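Local coordinates for A-type flavoprotein (PDB 2Q9U) that probably reduces dioxygen to water, scavenging it at a non-haem diiron site that receives electrons through a bound flavin mononucleotide, at residues F45-V53 / C72-V81. Sequence-based numbering, arbitrary orientation.
Sequences FIDDECPTV and CCPLDKIKYV
One face of the Phe-45 ring is taken by CB of Cys-72, which lies 3.5 Å from CD2 and makes a CH-pi contact displaced toward the rim; its SG follows at a slant as a sulfur-aromatic neighbour. Cys-73 CB comes up obliquely near CZ of the same ring, and Ile-78 CD1 along its CD1-CE1 side, 3.6 Å from CE1. Phe-45 CG stands anti to the backbone N (chi1 169°), which places the ring against Cys-72, Cys-73 and Ile-78. The second flat group, Tyr-80, has Lys-79 CG over one face and Thr-52 OG1 in plane at its edge, while Cys-50 CB approaches obliquely, 3.8 Å from CE2. That threonine hydroxyl donates to Cys-50 O, which fixes its rotation beside the ring. Between the two rings, Pro-51 lays its ring against Lys-77 O, with CG 3.4 Å away, and its CB against Cys-73 SG. Pro-51 O accepts Lys-79 N at 2.9 Å, and Tyr-80 N weakly. Two residues on from Pro-51, Val-53 N donates to Tyr-80 O over 2.8 Å. Ile-78 CD1 also meets Val-53 CG2, and both side chains rest on Ile-69 of helix 62-72; on the sheet's other face, Tyr-80 packs beside Thr-52. Strands 52-54 and 80-82 thus begin side by side and parallel, joined through helix 62-72 as a beta-alpha-beta unit in one sheet of the metallo-beta-lactamase-like domain, between strands 39-46 and 105-108 and away from the diiron site.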
loop_
_atom_site.group_PDB
_atom_site.type_symbol
_atom_site.label_atom_id
_atom_site.label_comp_id
_atom_site.label_asym_id
_atom_site.label_seq_id
_atom_site.Cartn_x
_atom_site.Cartn_y
_atom_site.Cartn_z
ATOM N N PHE A 45 -36.760 5.350 0.106
ATOM C CA PHE A 45 -38.098 4.867 0.370
ATOM C C PHE A 45 -39.103 6.004 0.236
ATOM O O PHE A 45 -38.936 7.048 0.870
ATOM C CB PHE A 45 -38.183 4.231 1.759
ATOM C CG PHE A 45 -39.603 3.961 2.185
ATOM C CD1 PHE A 45 -40.297 2.851 1.689
ATOM C CD2 PHE A 45 -40.274 4.870 3.013
ATOM C CE1 PHE A 45 -41.649 2.635 2.040
ATOM C CE2 PHE A 45 -41.608 4.654 3.372
ATOM C CZ PHE A 45 -42.287 3.535 2.908
ATOM N N ILE A 46 -40.138 5.787 -0.581
ATOM C CA ILE A 46 -41.205 6.763 -0.791
ATOM C C ILE A 46 -42.453 6.316 -0.026
ATOM O O ILE A 46 -43.037 5.258 -0.313
ATOM C CB ILE A 46 -41.542 6.964 -2.278
ATOM C CG1 ILE A 46 -40.270 7.311 -3.060
ATOM C CG2 ILE A 46 -42.619 8.101 -2.433
ATOM C CD1 ILE A 46 -40.421 7.171 -4.571
ATOM N N ASP A 47 -42.856 7.136 0.939
ATOM C CA ASP A 47 -44.022 6.847 1.768
ATOM C C ASP A 47 -45.255 7.289 0.985
ATOM O O ASP A 47 -45.633 8.460 1.037
ATOM C CB ASP A 47 -43.915 7.633 3.087
ATOM C CG ASP A 47 -45.121 7.444 3.995
ATOM O OD1 ASP A 47 -45.999 6.608 3.680
ATOM O OD2 ASP A 47 -45.183 8.148 5.031
ATOM N N ASP A 48 -45.885 6.367 0.262
ATOM C CA ASP A 48 -47.098 6.706 -0.472
ATOM C C ASP A 48 -48.108 5.551 -0.341
ATOM O O ASP A 48 -47.865 4.581 0.394
ATOM C CB ASP A 48 -46.786 7.035 -1.944
ATOM C CG ASP A 48 -47.710 8.110 -2.521
ATOM O OD1 ASP A 48 -48.896 8.214 -2.092
ATOM O OD2 ASP A 48 -47.250 8.860 -3.407
ATOM N N GLU A 49 -49.234 5.661 -1.045
ATOM C CA GLU A 49 -50.279 4.635 -0.971
ATOM C C GLU A 49 -49.743 3.273 -1.417
ATOM O O GLU A 49 -50.126 2.227 -0.871
ATOM C CB GLU A 49 -51.498 5.063 -1.809
ATOM C CG GLU A 49 -52.211 6.291 -1.206
ATOM C CD GLU A 49 -53.235 6.912 -2.156
ATOM O OE1 GLU A 49 -53.744 6.194 -3.053
ATOM O OE2 GLU A 49 -53.522 8.125 -2.010
ATOM N N CYS A 50 -48.835 3.295 -2.394
ATOM C CA CYS A 50 -48.080 2.108 -2.803
ATOM C C CYS A 50 -46.634 2.325 -2.358
ATOM O O CYS A 50 -45.880 3.002 -3.069
ATOM C CB CYS A 50 -48.097 1.994 -4.322
ATOM S SG CYS A 50 -49.735 1.792 -5.059
ATOM N N PRO A 51 -46.260 1.813 -1.170
ATOM C CA PRO A 51 -44.934 2.119 -0.629
ATOM C C PRO A 51 -43.846 1.618 -1.584
ATOM O O PRO A 51 -43.912 0.466 -2.051
ATOM C CB PRO A 51 -44.916 1.356 0.708
ATOM C CG PRO A 51 -46.391 1.256 1.106
ATOM C CD PRO A 51 -47.032 0.949 -0.253
ATOM N N THR A 52 -42.872 2.488 -1.887
ATOM C CA THR A 52 -41.967 2.242 -3.004
ATOM C C THR A 52 -40.513 2.423 -2.585
ATOM O O THR A 52 -40.191 3.383 -1.887
ATOM C CB THR A 52 -42.313 3.161 -4.178
ATOM O OG1 THR A 52 -43.609 2.793 -4.689
ATOM C CG2 THR A 52 -41.289 3.072 -5.308
ATOM N N VAL A 53 -39.671 1.486 -3.013
ATOM C CA VAL A 53 -38.212 1.557 -2.821
ATOM C C VAL A 53 -37.554 1.800 -4.167
ATOM O O VAL A 53 -37.890 1.152 -5.162
ATOM C CB VAL A 53 -37.640 0.277 -2.183
ATOM C CG1 VAL A 53 -36.088 0.357 -2.036
ATOM C CG2 VAL A 53 -38.286 0.039 -0.818
ATOM N N CYS A 72 -39.011 2.097 8.148
ATOM C CA CYS A 72 -40.017 2.920 7.476
ATOM C C CYS A 72 -41.330 2.197 7.183
ATOM O O CYS A 72 -42.399 2.806 7.259
ATOM C CB CYS A 72 -39.478 3.427 6.145
ATOM S SG CYS A 72 -38.107 4.609 6.293
ATOM N N CYS A 73 -41.234 0.931 6.782
ATOM C CA CYS A 73 -42.401 0.184 6.330
ATOM C C CYS A 73 -42.091 -1.311 6.416
ATOM O O CYS A 73 -41.024 -1.720 5.979
ATOM C CB CYS A 73 -42.678 0.552 4.876
ATOM S SG CYS A 73 -44.144 -0.171 4.158
ATOM N N PRO A 74 -43.041 -2.142 6.931
ATOM C CA PRO A 74 -42.784 -3.584 6.916
ATOM C C PRO A 74 -42.484 -4.056 5.497
ATOM O O PRO A 74 -43.083 -3.549 4.550
ATOM C CB PRO A 74 -44.125 -4.181 7.377
ATOM C CG PRO A 74 -44.695 -3.104 8.285
ATOM C CD PRO A 74 -44.355 -1.824 7.517
ATOM N N LEU A 75 -41.553 -4.998 5.350
ATOM C CA LEU A 75 -41.131 -5.439 4.018
ATOM C C LEU A 75 -42.276 -6.004 3.195
ATOM O O LEU A 75 -42.301 -5.794 1.986
ATOM C CB LEU A 75 -39.992 -6.451 4.080
ATOM C CG LEU A 75 -38.706 -5.941 4.743
ATOM C CD1 LEU A 75 -37.720 -7.069 4.740
ATOM C CD2 LEU A 75 -38.117 -4.666 4.048
ATOM N N ASP A 76 -43.226 -6.694 3.855
ATOM C CA ASP A 76 -44.405 -7.257 3.173
ATOM C C ASP A 76 -45.410 -6.214 2.683
ATOM O O ASP A 76 -46.328 -6.545 1.917
ATOM C CB ASP A 76 -45.106 -8.358 4.012
ATOM C CG ASP A 76 -45.783 -7.825 5.283
ATOM O OD1 ASP A 76 -45.954 -6.583 5.449
ATOM O OD2 ASP A 76 -46.194 -8.676 6.129
ATOM N N LYS A 77 -45.225 -4.959 3.089
ATOM C CA LYS A 77 -46.068 -3.854 2.613
ATOM C C LYS A 77 -45.463 -3.010 1.493
ATOM O O LYS A 77 -46.145 -2.122 0.919
ATOM C CB LYS A 77 -46.506 -2.969 3.780
ATOM C CG LYS A 77 -47.650 -3.630 4.561
ATOM C CD LYS A 77 -48.154 -2.753 5.713
ATOM C CE LYS A 77 -49.340 -1.878 5.338
ATOM N NZ LYS A 77 -49.998 -1.330 6.585
ATOM N N ILE A 78 -44.205 -3.297 1.149
ATOM C CA ILE A 78 -43.600 -2.669 -0.026
ATOM C C ILE A 78 -44.302 -3.187 -1.284
ATOM O O ILE A 78 -44.354 -4.414 -1.516
ATOM C CB ILE A 78 -42.061 -2.943 -0.086
ATOM C CG1 ILE A 78 -41.371 -2.440 1.206
ATOM C CG2 ILE A 78 -41.440 -2.350 -1.388
ATOM C CD1 ILE A 78 -41.415 -0.893 1.421
ATOM N N LYS A 79 -44.861 -2.267 -2.067
ATOM C CA LYS A 79 -45.561 -2.613 -3.327
ATOM C C LYS A 79 -44.645 -2.610 -4.557
ATOM O O LYS A 79 -44.784 -3.464 -5.432
ATOM C CB LYS A 79 -46.769 -1.681 -3.566
ATOM C CG LYS A 79 -47.446 -1.818 -4.985
ATOM C CD LYS A 79 -48.101 -3.213 -5.172
ATOM C CE LYS A 79 -48.674 -3.412 -6.583
ATOM N NZ LYS A 79 -49.395 -4.738 -6.624
ATOM N N TYR A 80 -43.729 -1.637 -4.629
ATOM C CA TYR A 80 -42.813 -1.513 -5.772
ATOM C C TYR A 80 -41.361 -1.346 -5.321
ATOM O O TYR A 80 -41.052 -0.599 -4.363
ATOM C CB TYR A 80 -43.181 -0.321 -6.676
ATOM C CG TYR A 80 -44.562 -0.421 -7.291
ATOM C CD1 TYR A 80 -44.854 -1.403 -8.250
ATOM C CD2 TYR A 80 -45.576 0.457 -6.915
ATOM C CE1 TYR A 80 -46.140 -1.502 -8.808
ATOM C CE2 TYR A 80 -46.857 0.370 -7.478
ATOM C CZ TYR A 80 -47.130 -0.620 -8.416
ATOM O OH TYR A 80 -48.406 -0.697 -8.959
ATOM N N VAL A 81 -40.482 -2.042 -6.021
ATOM C CA VAL A 81 -39.029 -1.780 -5.946
ATOM C C VAL A 81 -38.596 -1.411 -7.355
ATOM O O VAL A 81 -38.646 -2.236 -8.281
ATOM C CB VAL A 81 -38.234 -2.983 -5.437
ATOM C CG1 VAL A 81 -36.738 -2.622 -5.323
ATOM C CG2 VAL A 81 -38.780 -3.454 -4.091
#